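Local coordinates for BtGH115A (Bacteroides thetaiotaomicron, PDB 5BY3), which acts as a family GH115 4-O-methyl-alpha-glucuronidase with specificity for decorated arabinogalactans, at residues 50-58 / 139-147; 367-375 / 728-739. One frame throughout, in Å; residues are numbered along the deposited sequence.

Contact 1 lies within the N-terminal part of the chain, where the end of helix 38-55 meets the connection into strand 145-148, whereas contact 2 joins two domains. The latter brings together residues far apart in sequence, a loop of the eight-stranded parallel barrel (367-375) and helix 730-738 of the C-terminal domain. They sit on opposite sides of the chain's centre, with centres 47 Å apart and nearest atoms about 30 Å apart, so neither touches the other. In contact 2 the side chain of Tyr370 is about 14 Å from the bound nickel, at whose site Leu404 and Asp436 lie.

Contact 1 (50-58 / 139-147); sequences DLQTVLSAT and TPEKKETFR
Val54 and Lys143 meet where the C-terminal end of helix 38-55 is crossed by the extended chain that becomes strand 145-148, a helix-end contact within the N-terminal alpha/beta part of the enzyme. Their side chains lie alongside each other and point the same way, with Val54 CG1 3.7 Å from Lys143 CD; the lysine chain, bent from chi2 onward, touches the valine with CB and CD before its end leads away. The backbones join at the same place: Lys143 N donates to Val54 O at 2.7 Å, nearly straight at 165°, which gives a carbonyl of the last helical turn a partner from another part of the chain. Lys142 CA brings a C-H to the same oxygen.

The valine's other methyl, CG2, meets Pro140 at its CB, 3.8 Å away, the two side chains crossing at a slant. With chi1 at 167°, CG1 lies anti to the backbone N and is sent to Lys143, while CG2, beside that N, faces Pro140. Cutting this valine back to an alanine would remove both methyls and is likely to leave a gap between Pro140 and the Lys143 methylenes, with the lysine chain freer to turn. Thr53 extends the proline contact with its CG2, 3.9 Å from Pro140 CG, while its OG1 is occupied by Arg49 O in the preceding helical turn.

Leu55 reaches the strand itself. Its side chain stands at about a right angle to that of Phe146, whose own strand pairs with strand 20-23, and Leu55 CD1 is 4.0 Å from Phe146 CB. Its second methyl, CD2, rests 3.4 Å from the carbonyl oxygen of Lys143.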
loop_
_atom_site.group_PDB
_atom_site.type_symbol
_atom_site.label_atom_id
_atom_site.label_comp_id
_atom_site.label_asym_id
_atom_site.label_seq_id
_atom_site.Cartn_x
_atom_site.Cartn_y
_atom_site.Cartn_z
ATOM N N ASP A 50 -18.295 -20.435 2.028
ATOM C CA ASP A 50 -19.135 -19.241 2.067
ATOM C C ASP A 50 -20.586 -19.567 1.834
ATOM O O ASP A 50 -21.434 -18.987 2.481
ATOM C CB ASP A 50 -18.632 -18.177 1.073
ATOM C CG ASP A 50 -17.187 -17.776 1.337
ATOM O OD1 ASP A 50 -16.660 -18.059 2.460
ATOM O OD2 ASP A 50 -16.563 -17.207 0.409
ATOM N N LEU A 51 -20.873 -20.502 0.921
ATOM C CA LEU A 51 -22.225 -21.050 0.740
ATOM C C LEU A 51 -22.842 -21.625 2.038
ATOM O O LEU A 51 -24.010 -21.365 2.329
ATOM C CB LEU A 51 -22.223 -22.111 -0.377
ATOM C CG LEU A 51 -22.319 -21.532 -1.793
ATOM C CD1 LEU A 51 -21.710 -22.519 -2.768
ATOM C CD2 LEU A 51 -23.730 -21.168 -2.208
ATOM N N GLN A 52 -22.053 -22.401 2.789
ATOM C CA GLN A 52 -22.386 -22.827 4.134
ATOM C C GLN A 52 -22.608 -21.656 5.101
ATOM O O GLN A 52 -23.621 -21.626 5.806
ATOM C CB GLN A 52 -21.271 -23.744 4.685
ATOM C CG GLN A 52 -21.668 -24.644 5.843
ATOM C CD GLN A 52 -22.877 -25.545 5.540
ATOM O OE1 GLN A 52 -22.801 -26.480 4.739
ATOM N NE2 GLN A 52 -24.000 -25.258 6.190
ATOM N N THR A 53 -21.659 -20.711 5.164
ATOM C CA THR A 53 -21.747 -19.619 6.144
ATOM C C THR A 53 -22.992 -18.761 5.860
ATOM O O THR A 53 -23.800 -18.512 6.752
ATOM C CB THR A 53 -20.480 -18.757 6.156
ATOM O OG1 THR A 53 -19.329 -19.599 6.283
ATOM C CG2 THR A 53 -20.473 -17.768 7.310
ATOM N N VAL A 54 -23.163 -18.350 4.610
ATOM C CA VAL A 54 -24.127 -17.314 4.302
ATOM C C VAL A 54 -25.477 -17.953 4.185
ATOM O O VAL A 54 -26.442 -17.369 4.642
ATOM C CB VAL A 54 -23.762 -16.517 3.011
ATOM C CG1 VAL A 54 -24.915 -15.634 2.484
ATOM C CG2 VAL A 54 -22.550 -15.646 3.268
ATOM N N LEU A 55 -25.529 -19.145 3.598
ATOM C CA LEU A 55 -26.791 -19.771 3.210
ATOM C C LEU A 55 -27.109 -21.111 3.887
ATOM O O LEU A 55 -28.169 -21.662 3.651
ATOM C CB LEU A 55 -26.874 -19.943 1.686
ATOM C CG LEU A 55 -27.179 -18.734 0.812
ATOM C CD1 LEU A 55 -27.060 -19.171 -0.633
ATOM C CD2 LEU A 55 -28.580 -18.180 1.042
ATOM N N SER A 56 -26.219 -21.651 4.716
ATOM C CA SER A 56 -26.462 -22.975 5.346
ATOM C C SER A 56 -26.677 -24.043 4.245
ATOM O O SER A 56 -27.505 -24.953 4.377
ATOM C CB SER A 56 -27.633 -22.919 6.340
ATOM O OG SER A 56 -27.419 -21.873 7.265
ATOM N N ALA A 57 -25.919 -23.882 3.162
ATOM C CA ALA A 57 -26.084 -24.636 1.935
ATOM C C ALA A 57 -24.824 -25.438 1.654
ATOM O O ALA A 57 -23.745 -24.866 1.480
ATOM C CB ALA A 57 -26.406 -23.693 0.782
ATOM N N THR A 58 -24.961 -26.764 1.648
ATOM C CA THR A 58 -23.805 -27.652 1.431
ATOM C C THR A 58 -23.602 -27.879 -0.062
ATOM O O THR A 58 -24.504 -28.358 -0.756
ATOM C CB THR A 58 -23.972 -28.989 2.161
ATOM O OG1 THR A 58 -24.383 -28.731 3.509
ATOM C CG2 THR A 58 -22.661 -29.829 2.147
ATOM N N THR A 139 -17.644 -10.992 10.102
ATOM C CA THR A 139 -18.557 -12.127 9.991
ATOM C C THR A 139 -19.631 -11.942 8.909
ATOM O O THR A 139 -20.419 -11.014 8.989
ATOM C CB THR A 139 -19.221 -12.453 11.333
ATOM O OG1 THR A 139 -18.255 -12.337 12.403
ATOM C CG2 THR A 139 -19.809 -13.895 11.303
ATOM N N PRO A 140 -19.664 -12.828 7.878
ATOM C CA PRO A 140 -20.733 -12.603 6.845
ATOM C C PRO A 140 -22.096 -12.756 7.459
ATOM O O PRO A 140 -22.270 -13.487 8.441
ATOM C CB PRO A 140 -20.506 -13.702 5.787
ATOM C CG PRO A 140 -19.164 -14.313 6.142
ATOM C CD PRO A 140 -18.835 -14.020 7.595
ATOM N N GLU A 141 -23.046 -12.040 6.896
ATOM C CA GLU A 141 -24.404 -12.092 7.368
ATOM C C GLU A 141 -25.003 -13.345 6.747
ATOM O O GLU A 141 -24.533 -13.807 5.700
ATOM C CB GLU A 141 -25.154 -10.831 6.938
ATOM C CG GLU A 141 -24.754 -9.609 7.743
ATOM C CD GLU A 141 -25.714 -8.454 7.576
ATOM O OE1 GLU A 141 -25.260 -7.380 7.106
ATOM O OE2 GLU A 141 -26.916 -8.622 7.910
ATOM N N LYS A 142 -26.022 -13.899 7.392
ATOM C CA LYS A 142 -26.725 -15.021 6.807
ATOM C C LYS A 142 -27.804 -14.480 5.896
ATOM O O LYS A 142 -28.303 -13.381 6.107
ATOM C CB LYS A 142 -27.310 -15.923 7.877
ATOM C CG LYS A 142 -26.253 -16.671 8.678
ATOM C CD LYS A 142 -26.635 -16.711 10.150
ATOM C CE LYS A 142 -27.522 -17.895 10.471
ATOM N NZ LYS A 142 -26.612 -18.993 10.882
ATOM N N LYS A 143 -28.136 -15.245 4.865
ATOM C CA LYS A 143 -29.223 -14.867 3.985
ATOM C C LYS A 143 -30.282 -15.920 3.904
ATOM O O LYS A 143 -30.001 -17.115 3.989
ATOM C CB LYS A 143 -28.699 -14.531 2.594
ATOM C CG LYS A 143 -28.327 -13.069 2.478
ATOM C CD LYS A 143 -27.142 -12.873 1.575
ATOM C CE LYS A 143 -27.540 -12.900 0.131
ATOM N NZ LYS A 143 -26.925 -11.637 -0.309
ATOM N N GLU A 144 -31.509 -15.467 3.745
ATOM C CA GLU A 144 -32.625 -16.363 3.535
ATOM C C GLU A 144 -32.663 -16.954 2.143
ATOM O O GLU A 144 -32.873 -18.153 2.016
ATOM C CB GLU A 144 -33.939 -15.666 3.856
ATOM C CG GLU A 144 -34.496 -16.096 5.197
ATOM C CD GLU A 144 -34.794 -17.603 5.283
ATOM O OE1 GLU A 144 -35.459 -18.153 4.362
ATOM O OE2 GLU A 144 -34.359 -18.234 6.283
ATOM N N THR A 145 -32.518 -16.112 1.113
ATOM C CA THR A 145 -32.364 -16.557 -0.285
ATOM C C THR A 145 -31.320 -15.698 -0.998
ATOM O O THR A 145 -31.065 -14.545 -0.626
ATOM C CB THR A 145 -33.654 -16.454 -1.119
ATOM O OG1 THR A 145 -34.137 -15.120 -1.034
ATOM C CG2 THR A 145 -34.754 -17.416 -0.636
ATOM N N PHE A 146 -30.707 -16.299 -2.011
ATOM C CA PHE A 146 -29.864 -15.614 -2.955
ATOM C C PHE A 146 -30.442 -15.789 -4.354
ATOM O O PHE A 146 -30.578 -16.919 -4.819
ATOM C CB PHE A 146 -28.442 -16.147 -2.897
ATOM C CG PHE A 146 -27.541 -15.531 -3.915
ATOM C CD1 PHE A 146 -27.217 -14.171 -3.845
ATOM C CD2 PHE A 146 -27.025 -16.298 -4.959
ATOM C CE1 PHE A 146 -26.384 -13.588 -4.804
ATOM C CE2 PHE A 146 -26.205 -15.720 -5.907
ATOM C CZ PHE A 146 -25.888 -14.366 -5.831
ATOM N N ARG A 147 -30.718 -14.658 -5.014
ATOM C CA ARG A 147 -31.501 -14.579 -6.257
ATOM C C ARG A 147 -30.854 -13.622 -7.246
ATOM O O ARG A 147 -30.832 -12.411 -7.015
ATOM C CB ARG A 147 -32.896 -14.065 -5.926
ATOM C CG ARG A 147 -33.905 -14.179 -7.048
ATOM C CD ARG A 147 -34.586 -12.840 -7.280
ATOM N NE ARG A 147 -35.230 -12.288 -6.071
ATOM C CZ ARG A 147 -35.346 -10.982 -5.804
ATOM N NH1 ARG A 147 -34.838 -10.081 -6.644
ATOM N NH2 ARG A 147 -35.963 -10.569 -4.695
#

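Contact 2 (367-375 / 728-739); sequences DDNYGYIRH and RSEEWKENVLRN
Trp732 NE1 donates to Asp368 OD2 at 2.7 Å in this buried interface, leaving in the ring plane and arriving on the anti side but well tilted out of the carboxylate plane, which stands 73° from the indole plane. Asp368 CG lies between the backbone N and the carbonyl carbon (chi1 64°), and with the carboxylate so placed OD1 serves the loop, taking Tyr370 N and Tyr372 N from opposite faces of its plane. OD2 is also hydrogen-bonded to His700 NE2. A second hydrogen bond runs from Tyr372 OH to Asn739 OD1 at 2.7 Å, and a water bridges that same OD1 to Tyr370 O.

Charge meets aromatic surface at Arg374. Its NH2 lies over one face of the indole, and CZ is 4.6 Å from the centroid of the five-membered ring, an off-centre cation-pi contact.

Apolar contacts centre on Val736 and Tyr370. Val736 CG2 sits over the middle of the Tyr370 ring, 4.0 Å from its centroid, in a CH-pi contact, while CG1 lies toward the rim of the indole face opposite Arg374. Tyr370 CE1 also approaches Trp732 CH2 at 3.9 Å; its hydroxyl bonds to His401 O.

The helix is N-capped by Ser729 OG, and the loop, with its Asx turns at Asp367 and Asp368, directly follows barrel strand 362-366. The whole is an interdomain junction, a beta-alpha loop of a TIM barrel docked against a helix of the C-terminal domain.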
loop_
_atom_site.group_PDB
_atom_site.type_symbol
_atom_site.label_atom_id
_atom_site.label_comp_id
_atom_site.label_asym_id
_atom_site.label_seq_id
_atom_site.Cartn_x
_atom_site.Cartn_y
_atom_site.Cartn_z
ATOM N N ASP A 367 8.585 3.615 -5.133
ATOM C CA ASP A 367 8.259 4.845 -4.416
ATOM C C ASP A 367 9.429 5.135 -3.468
ATOM O O ASP A 367 10.326 4.326 -3.393
ATOM C CB ASP A 367 6.920 4.710 -3.688
ATOM C CG ASP A 367 7.012 3.889 -2.378
ATOM O OD1 ASP A 367 8.092 3.360 -1.981
ATOM O OD2 ASP A 367 5.967 3.794 -1.724
ATOM N N ASP A 368 9.407 6.264 -2.744
ATOM C CA ASP A 368 10.532 6.674 -1.903
ATOM C C ASP A 368 10.333 6.194 -0.456
ATOM O O ASP A 368 10.857 6.775 0.489
ATOM C CB ASP A 368 10.670 8.196 -1.967
ATOM C CG ASP A 368 9.436 8.955 -1.389
ATOM O OD1 ASP A 368 8.386 8.344 -1.063
ATOM O OD2 ASP A 368 9.535 10.195 -1.245
ATOM N N ASN A 369 9.533 5.147 -0.314
ATOM C CA ASN A 369 9.189 4.534 0.947
ATOM C C ASN A 369 8.103 5.269 1.712
ATOM O O ASN A 369 7.604 4.741 2.713
ATOM C CB ASN A 369 10.431 4.308 1.841
ATOM C CG ASN A 369 11.624 3.731 1.076
ATOM O OD1 ASN A 369 12.722 4.319 1.085
ATOM N ND2 ASN A 369 11.422 2.598 0.423
ATOM N N TYR A 370 7.753 6.482 1.263
ATOM C CA TYR A 370 6.678 7.247 1.884
ATOM C C TYR A 370 5.550 7.520 0.897
ATOM O O TYR A 370 4.782 8.488 1.047
ATOM C CB TYR A 370 7.234 8.475 2.593
ATOM C CG TYR A 370 8.258 8.128 3.688
ATOM C CD1 TYR A 370 9.531 7.654 3.373
ATOM C CD2 TYR A 370 7.939 8.262 5.059
ATOM C CE1 TYR A 370 10.444 7.326 4.373
ATOM C CE2 TYR A 370 8.855 7.932 6.074
ATOM C CZ TYR A 370 10.091 7.467 5.728
ATOM O OH TYR A 370 10.985 7.133 6.700
ATOM N N GLY A 371 5.406 6.625 -0.085
ATOM C CA GLY A 371 4.261 6.648 -1.000
ATOM C C GLY A 371 4.333 7.679 -2.127
ATOM O O GLY A 371 3.303 8.001 -2.762
ATOM N N TYR A 372 5.543 8.205 -2.365
ATOM C CA TYR A 372 5.837 9.045 -3.539
ATOM C C TYR A 372 6.722 8.344 -4.551
ATOM O O TYR A 372 7.929 8.131 -4.321
ATOM C CB TYR A 372 6.476 10.363 -3.121
ATOM C CG TYR A 372 5.609 11.153 -2.167
ATOM C CD1 TYR A 372 4.486 11.875 -2.630
ATOM C CD2 TYR A 372 5.881 11.152 -0.781
ATOM C CE1 TYR A 372 3.688 12.619 -1.749
ATOM C CE2 TYR A 372 5.080 11.867 0.095
ATOM C CZ TYR A 372 3.992 12.592 -0.385
ATOM O OH TYR A 372 3.253 13.319 0.515
ATOM N N ILE A 373 6.109 7.970 -5.670
ATOM C CA ILE A 373 6.804 7.252 -6.774
ATOM C C ILE A 373 8.001 8.047 -7.325
ATOM O O ILE A 373 7.837 9.205 -7.742
ATOM C CB ILE A 373 5.792 6.839 -7.874
ATOM C CG1 ILE A 373 4.814 5.840 -7.260
ATOM C CG2 ILE A 373 6.497 6.204 -9.071
ATOM C CD1 ILE A 373 3.592 5.499 -8.097
ATOM N N ARG A 374 9.198 7.439 -7.308
ATOM C CA ARG A 374 10.425 8.154 -7.760
ATOM C C ARG A 374 10.517 8.307 -9.306
ATOM O O ARG A 374 10.999 9.320 -9.810
ATOM C CB ARG A 374 11.708 7.548 -7.181
ATOM C CG ARG A 374 11.883 7.703 -5.664
ATOM C CD ARG A 374 13.368 7.862 -5.353
ATOM N NE ARG A 374 13.666 8.112 -3.953
ATOM C CZ ARG A 374 13.918 9.302 -3.431
ATOM N NH1 ARG A 374 13.905 10.409 -4.194
ATOM N NH2 ARG A 374 14.182 9.397 -2.140
ATOM N N HIS A 375 10.038 7.316 -10.058
ATOM C CA HIS A 375 10.215 7.382 -11.501
ATOM C C HIS A 375 9.039 6.856 -12.283
ATOM O O HIS A 375 8.544 5.745 -12.026
ATOM C CB HIS A 375 11.519 6.686 -11.949
ATOM C CG HIS A 375 11.770 6.788 -13.417
ATOM N ND1 HIS A 375 12.499 7.816 -13.972
ATOM C CD2 HIS A 375 11.343 6.021 -14.452
ATOM C CE1 HIS A 375 12.529 7.665 -15.285
ATOM N NE2 HIS A 375 11.826 6.592 -15.602
ATOM N N ARG A 728 18.028 11.007 -0.883
ATOM C CA ARG A 728 17.500 11.111 0.460
ATOM C C ARG A 728 18.244 12.210 1.247
ATOM O O ARG A 728 18.933 11.928 2.227
ATOM C CB ARG A 728 17.583 9.753 1.151
ATOM C CG ARG A 728 17.185 8.575 0.252
ATOM C CD ARG A 728 16.530 7.411 0.967
ATOM N NE ARG A 728 17.434 6.726 1.909
ATOM C CZ ARG A 728 18.336 5.815 1.572
ATOM N NH1 ARG A 728 18.511 5.478 0.298
ATOM N NH2 ARG A 728 19.096 5.255 2.483
ATOM N N SER A 729 18.064 13.446 0.798
ATOM C CA SER A 729 18.668 14.640 1.364
ATOM C C SER A 729 17.944 15.123 2.607
ATOM O O SER A 729 16.889 14.617 2.952
ATOM C CB SER A 729 18.564 15.764 0.331
ATOM O OG SER A 729 17.212 15.927 -0.073
ATOM N N GLU A 730 18.507 16.124 3.253
ATOM C CA GLU A 730 17.893 16.760 4.416
ATOM C C GLU A 730 16.459 17.294 4.114
ATOM O O GLU A 730 15.523 17.026 4.888
ATOM C CB GLU A 730 18.819 17.880 4.928
ATOM C CG GLU A 730 18.420 18.517 6.253
ATOM C CD GLU A 730 18.312 17.501 7.378
ATOM O OE1 GLU A 730 19.114 16.530 7.401
ATOM O OE2 GLU A 730 17.410 17.672 8.227
ATOM N N GLU A 731 16.291 18.001 2.985
ATOM C CA GLU A 731 14.991 18.495 2.553
ATOM C C GLU A 731 13.966 17.400 2.253
ATOM O O GLU A 731 12.795 17.528 2.626
ATOM C CB GLU A 731 15.102 19.412 1.343
ATOM C CG GLU A 731 13.859 20.231 1.089
ATOM C CD GLU A 731 14.062 21.233 -0.019
ATOM O OE1 GLU A 731 14.044 20.872 -1.234
ATOM O OE2 GLU A 731 14.214 22.412 0.344
ATOM N N TRP A 732 14.399 16.344 1.576
ATOM C CA TRP A 732 13.539 15.217 1.323
ATOM C C TRP A 732 13.076 14.577 2.660
ATOM O O TRP A 732 11.957 14.073 2.753
ATOM C CB TRP A 732 14.205 14.197 0.386
ATOM C CG TRP A 732 13.381 12.930 0.244
ATOM C CD1 TRP A 732 12.352 12.689 -0.641
ATOM C CD2 TRP A 732 13.458 11.768 1.086
ATOM N NE1 TRP A 732 11.814 11.421 -0.421
ATOM C CE2 TRP A 732 12.476 10.841 0.628
ATOM C CE3 TRP A 732 14.283 11.403 2.159
ATOM C CZ2 TRP A 732 12.319 9.574 1.199
ATOM C CZ3 TRP A 732 14.084 10.150 2.746
ATOM C CH2 TRP A 732 13.112 9.264 2.264
ATOM N N LYS A 733 13.917 14.632 3.682
ATOM C CA LYS A 733 13.613 13.976 4.955
ATOM C C LYS A 733 12.514 14.777 5.625
ATOM O O LYS A 733 11.542 14.220 6.088
ATOM C CB LYS A 733 14.859 13.890 5.859
ATOM C CG LYS A 733 15.769 12.707 5.536
ATOM C CD LYS A 733 17.071 12.799 6.311
ATOM C CE LYS A 733 18.042 11.670 5.952
ATOM N NZ LYS A 733 19.353 11.880 6.648
ATOM N N GLU A 734 12.704 16.086 5.651
ATOM C CA GLU A 734 11.735 17.060 6.093
ATOM C C GLU A 734 10.437 16.872 5.324
ATOM O O GLU A 734 9.370 16.804 5.937
ATOM C CB GLU A 734 12.295 18.473 5.856
ATOM C CG GLU A 734 12.760 19.240 7.083
ATOM C CD GLU A 734 13.327 18.348 8.173
ATOM O OE1 GLU A 734 14.422 17.797 7.962
ATOM O OE2 GLU A 734 12.686 18.191 9.240
ATOM N N ASN A 735 10.540 16.784 3.993
ATOM C CA ASN A 735 9.383 16.713 3.120
ATOM C C ASN A 735 8.486 15.539 3.539
ATOM O O ASN A 735 7.336 15.742 3.810
ATOM C CB ASN A 735 9.802 16.559 1.642
ATOM C CG ASN A 735 10.165 17.903 0.948
ATOM O OD1 ASN A 735 10.223 18.989 1.568
ATOM N ND2 ASN A 735 10.410 17.815 -0.370
ATOM N N VAL A 736 9.004 14.323 3.604
ATOM C CA VAL A 736 8.156 13.141 3.787
ATOM C C VAL A 736 7.589 12.958 5.209
ATOM O O VAL A 736 6.575 12.321 5.380
ATOM C CB VAL A 736 8.886 11.858 3.346
ATOM C CG1 VAL A 736 9.171 11.909 1.852
ATOM C CG2 VAL A 736 10.174 11.647 4.141
ATOM N N LEU A 737 8.249 13.524 6.219
ATOM C CA LEU A 737 7.740 13.498 7.579
ATOM C C LEU A 737 6.450 14.335 7.740
ATOM O O LEU A 737 5.554 13.947 8.502
ATOM C CB LEU A 737 8.806 14.010 8.572
ATOM C CG LEU A 737 9.954 13.082 9.028
ATOM C CD1 LEU A 737 11.035 13.786 9.869
ATOM C CD2 LEU A 737 9.491 11.825 9.765
ATOM N N ARG A 738 6.385 15.476 7.046
ATOM C CA ARG A 738 5.300 16.441 7.185
ATOM C C ARG A 738 4.342 16.415 5.987
ATOM O O ARG A 738 3.338 17.122 5.969
ATOM C CB ARG A 738 5.857 17.871 7.408
ATOM C CG ARG A 738 6.519 18.444 6.185
ATOM C CD ARG A 738 7.364 19.651 6.479
ATOM N NE ARG A 738 8.104 19.893 5.272
ATOM C CZ ARG A 738 9.264 20.546 5.186
ATOM N NH1 ARG A 738 9.842 21.082 6.268
ATOM N NH2 ARG A 738 9.834 20.649 3.993
ATOM N N ASN A 739 4.679 15.591 4.995
ATOM C CA ASN A 739 4.001 15.541 3.703
ATOM C C ASN A 739 3.740 16.937 3.091
ATOM O O ASN A 739 2.687 17.185 2.509
ATOM C CB ASN A 739 2.717 14.718 3.800
ATOM C CG ASN A 739 2.998 13.252 3.958
ATOM O OD1 ASN A 739 3.544 12.587 3.052
ATOM N ND2 ASN A 739 2.672 12.732 5.132
HETATM O O HOH W 1 3.754 10.003 2.967
#